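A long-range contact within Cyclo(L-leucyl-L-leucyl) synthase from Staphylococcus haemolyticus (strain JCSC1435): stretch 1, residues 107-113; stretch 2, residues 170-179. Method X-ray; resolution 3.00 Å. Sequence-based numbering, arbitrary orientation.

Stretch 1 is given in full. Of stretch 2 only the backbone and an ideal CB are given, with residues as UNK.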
# COMPACT_ATOMS: atom_id res chain seq x y z
N HIS A 107 6.39 8.20 -2.06
CA HIS A 107 7.10 7.01 -2.57
C HIS A 107 6.19 6.11 -3.36
O HIS A 107 4.97 6.20 -3.25
CB HIS A 107 7.71 6.18 -1.44
CG HIS A 107 8.48 6.93 -0.40
ND1 HIS A 107 8.05 6.95 0.92
CD2 HIS A 107 9.66 7.56 -0.49
CE1 HIS A 107 8.95 7.66 1.58
NE2 HIS A 107 9.96 8.02 0.79
N ARG A 108 6.79 5.22 -4.13
CA ARG A 108 6.12 4.18 -4.89
C ARG A 108 6.67 2.83 -4.36
O ARG A 108 7.81 2.82 -3.88
CB ARG A 108 6.50 4.33 -6.35
CG ARG A 108 5.87 5.50 -7.06
CD ARG A 108 6.19 5.40 -8.55
NE ARG A 108 5.36 4.42 -9.26
CZ ARG A 108 5.38 4.26 -10.58
NH1 ARG A 108 6.21 4.99 -11.32
NH2 ARG A 108 4.58 3.39 -11.17
N PHE A 109 5.95 1.70 -4.45
CA PHE A 109 6.60 0.50 -3.92
C PHE A 109 7.71 -0.04 -4.84
O PHE A 109 8.42 -0.98 -4.45
CB PHE A 109 5.62 -0.60 -3.49
CG PHE A 109 4.50 -1.00 -4.40
CD1 PHE A 109 4.71 -1.91 -5.44
CD2 PHE A 109 3.20 -0.60 -4.13
CE1 PHE A 109 3.65 -2.35 -6.25
CE2 PHE A 109 2.14 -1.03 -4.94
CZ PHE A 109 2.37 -1.91 -5.99
N SER A 110 7.95 0.64 -5.97
CA SER A 110 8.96 0.35 -6.99
C SER A 110 10.24 1.10 -6.76
O SER A 110 11.24 0.86 -7.45
CB SER A 110 8.42 0.77 -8.34
OG SER A 110 7.88 -0.38 -8.95
N ASP A 111 10.19 2.09 -5.87
CA ASP A 111 11.31 2.98 -5.57
C ASP A 111 12.45 2.32 -4.83
O ASP A 111 13.58 2.81 -4.91
CB ASP A 111 10.83 4.21 -4.78
CG ASP A 111 10.06 5.29 -5.54
OD1 ASP A 111 9.79 5.09 -6.75
OD2 ASP A 111 9.69 6.30 -4.91
N PHE A 112 12.19 1.25 -4.09
CA PHE A 112 13.23 0.66 -3.25
C PHE A 112 13.76 -0.69 -3.76
O PHE A 112 14.39 -1.44 -3.01
CB PHE A 112 12.72 0.58 -1.80
CG PHE A 112 12.46 1.97 -1.24
CD1 PHE A 112 11.21 2.58 -1.40
CD2 PHE A 112 13.46 2.68 -0.57
CE1 PHE A 112 10.97 3.86 -0.90
CE2 PHE A 112 13.21 3.96 -0.08
CZ PHE A 112 11.97 4.54 -0.24
N LYS A 113 13.62 -0.93 -5.08
CA LYS A 113 14.12 -2.08 -5.80
C LYS A 113 15.60 -2.38 -5.45
O LYS A 113 15.94 -3.53 -5.24
CB LYS A 113 13.97 -1.86 -7.32
CG LYS A 113 12.65 -2.39 -7.85
CD LYS A 113 12.40 -2.10 -9.36
CE LYS A 113 11.00 -2.57 -9.75
NZ LYS A 113 10.83 -2.78 -11.21
N UNK A 170 2.21 -10.32 -8.64
CA UNK A 170 3.52 -9.65 -8.68
C UNK A 170 3.47 -8.27 -7.99
O UNK A 170 4.43 -7.88 -7.33
CB UNK A 170 3.98 -9.49 -10.13
N UNK A 171 2.31 -7.57 -8.14
CA UNK A 171 1.94 -6.28 -7.54
C UNK A 171 1.85 -6.47 -6.04
O UNK A 171 2.54 -5.77 -5.32
CB UNK A 171 0.62 -5.75 -8.10
N UNK A 172 1.01 -7.42 -5.57
CA UNK A 172 0.78 -7.77 -4.16
C UNK A 172 2.12 -8.00 -3.48
O UNK A 172 2.41 -7.34 -2.48
CB UNK A 172 -0.11 -9.01 -4.03
N UNK A 173 2.94 -8.91 -4.05
CA UNK A 173 4.27 -9.27 -3.55
C UNK A 173 5.19 -8.08 -3.38
O UNK A 173 5.88 -8.00 -2.37
CB UNK A 173 4.93 -10.28 -4.50
N UNK A 174 5.18 -7.16 -4.36
CA UNK A 174 6.00 -5.94 -4.39
C UNK A 174 5.55 -4.89 -3.37
O UNK A 174 6.40 -4.18 -2.83
CB UNK A 174 5.97 -5.33 -5.79
N UNK A 175 4.22 -4.79 -3.13
CA UNK A 175 3.56 -3.85 -2.20
C UNK A 175 3.76 -4.26 -0.71
O UNK A 175 3.91 -3.41 0.15
CB UNK A 175 2.07 -3.78 -2.52
N UNK A 176 3.78 -5.58 -0.47
CA UNK A 176 3.85 -6.27 0.82
C UNK A 176 4.97 -5.85 1.75
O UNK A 176 4.68 -5.65 2.94
CB UNK A 176 3.98 -7.77 0.57
N UNK A 177 6.22 -5.64 1.29
CA UNK A 177 7.28 -5.22 2.24
C UNK A 177 6.96 -3.98 3.08
O UNK A 177 7.36 -3.95 4.25
CB UNK A 177 8.57 -4.95 1.46
N UNK A 178 6.14 -3.02 2.53
CA UNK A 178 5.68 -1.80 3.24
C UNK A 178 4.59 -2.08 4.29
O UNK A 178 4.37 -1.31 5.22
CB UNK A 178 5.15 -0.79 2.23
N UNK A 179 3.93 -3.21 4.16
CA UNK A 179 2.86 -3.61 5.08
C UNK A 179 3.39 -4.36 6.30
O UNK A 179 2.78 -4.28 7.39
CB UNK A 179 1.84 -4.48 4.35

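Stretch 1 leaves its strand at Arg108 and enters a type I turn from Arg108 to Asp111, closed by Asp111 N to Arg108 O (3.2 Å). From this turn the ring of Phe109 projects against the helix of stretch 2, and the contact is organised around it.

At position 170 nothing of stretch 1 lies within 5.5 Å of the ideal CB, so the contact sets no preference; the residue is Gln170, which makes no contact here.

At position 171 CA-to-CB points sideways, yet the ideal CB is 4.7 Å from Phe109 CZ, the tip of the ring. An apolar or aromatic side chain long enough to cover that tip would suit. The residue is Tyr171, with chi1 in t. Its end comes nearer than its CB direction suggests: Tyr171 CE2 is 3.3 Å from Phe109 CZ, and the edge of Phe109 meets the face of the tyrosine ring, with centroids 4.9 Å apart and planes at 83°.

Positions 172 and 173 direct CA-to-CB away from stretch 1, which therefore says little about their identity; they are Val172 and Leu173.

Position 174 points toward stretch 1, and its ideal CB already sits 3.7 Å from Phe109 CD1. With the ring this close, a small side chain fits readily, although a longer one might turn aside. Ala174 occupies the site, its CB packing 3.7 Å from Phe109 CD1.

At position 175 the CA lies 5.6 Å from Phe109 CA, and the ideal CB lies 3.7 Å from Phe109 CE2. The ring offers carbon but no charge or hydrogen-bonding group, so many side chains with a CB methylene would serve. The residue is Glu175: its CB forms a CH-pi contact over one face of Phe109, 3.8 Å from the centroid, while the extended chain (chi1 and chi2 both t) brings Glu175 OE1 to 3.2 Å from Phe109 CE2.

Position 176 points away and position 177 is out of reach; phi of -53° at 177 is compatible with proline. The residues are Leu176 and Pro177.

Position 178 points toward stretch 1, but nothing there comes within 5.5 Å of its ideal CB. A long apolar group, such as phenylalanine or methionine, could reach both Phe109 and Phe112; a leucine could approach Phe109 but would fall short of Phe112. Phe178, with chi1 in m, spans the gap: Phe178 CE1 lies 3.4 Å from Phe109 CB and Phe178 CZ 3.6 Å from Phe112 CD1, the latter two rings meeting obliquely at 63°.

Position 179 points sideways without a neighbour from stretch 1; Phe179 makes no contact across.

Stretch 2, residues 170-179: QYVLAELPFF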
# COMPACT_ATOMS: atom_id res chain seq x y z
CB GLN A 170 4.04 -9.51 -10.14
CG GLN A 170 4.14 -10.81 -10.95
CD GLN A 170 5.22 -11.75 -10.46
OE1 GLN A 170 6.41 -11.60 -10.79
NE2 GLN A 170 4.83 -12.73 -9.67
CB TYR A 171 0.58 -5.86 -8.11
CG TYR A 171 -0.03 -4.60 -7.53
CD1 TYR A 171 -0.89 -4.66 -6.43
CD2 TYR A 171 0.12 -3.37 -8.17
CE1 TYR A 171 -1.50 -3.51 -5.92
CE2 TYR A 171 -0.50 -2.22 -7.68
CZ TYR A 171 -1.30 -2.28 -6.55
OH TYR A 171 -1.91 -1.13 -6.07
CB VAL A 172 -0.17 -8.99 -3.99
CG1 VAL A 172 -0.38 -9.34 -2.51
CG2 VAL A 172 -1.51 -8.76 -4.67
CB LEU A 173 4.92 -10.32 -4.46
CG LEU A 173 4.23 -11.69 -4.49
CD1 LEU A 173 4.65 -12.47 -5.70
CD2 LEU A 173 4.48 -12.47 -3.22
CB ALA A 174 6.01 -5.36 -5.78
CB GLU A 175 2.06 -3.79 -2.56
CG GLU A 175 1.19 -2.82 -1.79
CD GLU A 175 -0.24 -2.73 -2.30
OE1 GLU A 175 -0.47 -1.98 -3.27
OE2 GLU A 175 -1.14 -3.40 -1.73
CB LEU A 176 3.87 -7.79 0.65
CG LEU A 176 2.84 -8.48 1.53
CD1 LEU A 176 1.52 -8.61 0.82
CD2 LEU A 176 3.34 -9.77 2.05
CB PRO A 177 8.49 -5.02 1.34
CG PRO A 177 8.27 -6.09 0.26
CD PRO A 177 6.80 -5.90 -0.04
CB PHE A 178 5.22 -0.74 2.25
CG PHE A 178 6.35 -0.27 1.38
CD1 PHE A 178 6.50 -0.77 0.08
CD2 PHE A 178 7.31 0.60 1.87
CE1 PHE A 178 7.61 -0.40 -0.70
CE2 PHE A 178 8.40 0.99 1.07
CZ PHE A 178 8.53 0.50 -0.21
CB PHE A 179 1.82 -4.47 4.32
CG PHE A 179 0.91 -3.65 3.44
CD1 PHE A 179 -0.35 -3.30 3.87
CD2 PHE A 179 1.34 -3.17 2.22
CE1 PHE A 179 -1.18 -2.54 3.06
CE2 PHE A 179 0.51 -2.40 1.43
CZ PHE A 179 -0.74 -2.08 1.85
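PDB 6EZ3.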